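Local coordinates for purine nucleoside phosphorylase (Schistosoma mansoni, PDB 6BHB) that catalyses the reversible phosphorolysis of purine nucleosides such as inosine and guanosine, releasing the free purine base and ribose 1-phosphate, at the 2-aminopyrimidin-5-ol site. Numbering follows the deposited sequence.

The 2-aminopyrimidin-5-ol site. Residues 118-120, 202-203, 219-221, 244-245, 262. With DS1 (2-aminopyrimidin-5-ol), chain B.
2-Aminopyrimidin-5-ol lies in what is, by family, the purine-base pocket of a trimeric-type purine nucleoside phosphorylase, where, in the conformer described, one of two modelled, the protein buries 238 of its 250 Å². The pyrimidine is tightly sandwiched. Against one face runs the backbone of strand 112-121, with the carbonyl carbon of Ala119 over the ring. Over the opposite face stands Tyr202, its ring turned 78° to the pyrimidine so that an edge of the phenol ring, not its face, points at the pyrimidine: CD1 sits 3.6 Å from DS1 C1, while CE1 reaches towards N2 and C3. Tyr202 CG lies anti to its own carbonyl carbon, beside the backbone N (chi1 -72°), which swings the ring over the pyrimidine; the turn about chi2 then sets its edge towards the ligand.

At the amino end, the exocyclic N of DS1 donates to the side-chain carbonyl OD1 of Asn245 over 2.8 Å. The bond is nearly straight at the hydrogen and meets the oxygen almost along the C=O axis (175°). Ala244 CB and Val262 CG2 pack around the same nitrogen, DS1 N, the latter at 3.6 Å.

The hydroxyl end is held more loosely. Its O touches Met221 CG and CE, the two ends of an extended thioether chain, and reaches Glu203 through a water, whose O lies 2.6 Å from the carboxylate OE1 of Glu203. Glu203 has CG in the crowded position between backbone N and carbonyl carbon, and a bend at chi2 brings its carboxylate beside C1 of the pyrimidine.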
# COMPACT_ATOMS: atom_id res chain seq x y z
N LEU A 118 17.92 -10.20 -7.80
CA LEU A 118 18.82 -9.84 -6.72
C LEU A 118 18.00 -9.31 -5.54
O LEU A 118 17.03 -8.58 -5.74
CB LEU A 118 19.83 -8.78 -7.16
CG LEU A 118 20.94 -9.28 -8.10
CD1 LEU A 118 21.09 -8.35 -9.29
CD2 LEU A 118 22.25 -9.40 -7.35
N ALA A 119 18.39 -9.69 -4.33
CA ALA A 119 17.59 -9.38 -3.15
C ALA A 119 18.50 -9.21 -1.94
O ALA A 119 19.67 -9.60 -1.95
CB ALA A 119 16.54 -10.46 -2.89
N GLY A 120 17.93 -8.62 -0.89
CA GLY A 120 18.62 -8.50 0.37
C GLY A 120 18.28 -9.64 1.32
O GLY A 120 17.18 -10.18 1.30
N TYR A 202 16.04 1.31 -1.20
CA TYR A 202 16.36 0.08 -0.49
C TYR A 202 15.65 0.06 0.86
O TYR A 202 15.32 1.11 1.43
CB TYR A 202 17.88 -0.04 -0.28
CG TYR A 202 18.65 -0.35 -1.55
CD1 TYR A 202 18.54 -1.59 -2.17
CD2 TYR A 202 19.50 0.59 -2.12
CE1 TYR A 202 19.24 -1.87 -3.32
CE2 TYR A 202 20.20 0.32 -3.27
CZ TYR A 202 20.07 -0.92 -3.87
OH TYR A 202 20.78 -1.20 -5.02
N GLU A 203 15.38 -1.14 1.36
CA GLU A 203 14.74 -1.26 2.67
C GLU A 203 15.56 -0.53 3.72
O GLU A 203 16.79 -0.66 3.78
CB GLU A 203 14.58 -2.74 3.04
CG GLU A 203 15.87 -3.54 3.25
CD GLU A 203 16.47 -4.05 1.95
OE1 GLU A 203 15.91 -3.74 0.88
OE2 GLU A 203 17.49 -4.77 2.00
N VAL A 219 14.22 -9.90 0.74
CA VAL A 219 13.40 -8.78 0.30
C VAL A 219 13.94 -8.25 -1.03
O VAL A 219 15.16 -8.12 -1.21
CB VAL A 219 13.36 -7.65 1.36
CG1 VAL A 219 14.77 -7.20 1.74
CG2 VAL A 219 12.53 -6.48 0.86
N GLY A 220 13.03 -7.95 -1.95
CA GLY A 220 13.40 -7.41 -3.25
C GLY A 220 12.26 -6.60 -3.84
O GLY A 220 11.19 -6.46 -3.24
N MET A 221 12.51 -6.05 -5.04
CA MET A 221 11.59 -5.12 -5.68
C MET A 221 10.99 -5.65 -6.98
O MET A 221 10.56 -4.85 -7.82
CB MET A 221 12.29 -3.78 -5.97
CG MET A 221 13.05 -3.17 -4.81
SD MET A 221 13.96 -1.69 -5.31
CE MET A 221 14.88 -1.34 -3.82
N ALA A 244 22.70 -10.24 -2.17
CA ALA A 244 23.78 -9.27 -2.29
C ALA A 244 24.31 -8.79 -0.95
O ALA A 244 25.43 -8.28 -0.90
CB ALA A 244 23.32 -8.06 -3.10
N ASN A 245 23.55 -8.94 0.13
CA ASN A 245 23.97 -8.49 1.45
C ASN A 245 22.96 -9.02 2.46
O ASN A 245 21.87 -9.48 2.10
CB ASN A 245 24.05 -6.97 1.52
CG ASN A 245 22.69 -6.30 1.39
OD1 ASN A 245 22.09 -6.30 0.31
ND2 ASN A 245 22.20 -5.72 2.48
N VAL A 262 25.67 -4.12 -5.29
CA VAL A 262 24.77 -5.18 -5.77
C VAL A 262 25.32 -5.79 -7.06
O VAL A 262 25.40 -7.01 -7.20
CB VAL A 262 23.35 -4.62 -5.97
CG1 VAL A 262 22.47 -5.60 -6.72
CG2 VAL A 262 22.73 -4.29 -4.62
C3 DS1 B . 17.62 -5.44 -3.75
C2 DS1 B . 16.88 -5.01 -2.69
C1 DS1 B . 17.45 -4.95 -1.46
O DS1 B . 15.54 -4.66 -2.89
N1 DS1 B . 18.72 -5.29 -1.30
N2 DS1 B . 18.88 -5.78 -3.58
C DS1 B . 19.45 -5.71 -2.36
N DS1 B . 20.85 -6.08 -2.18
O HOH W 1 14.20 -3.94 -1.03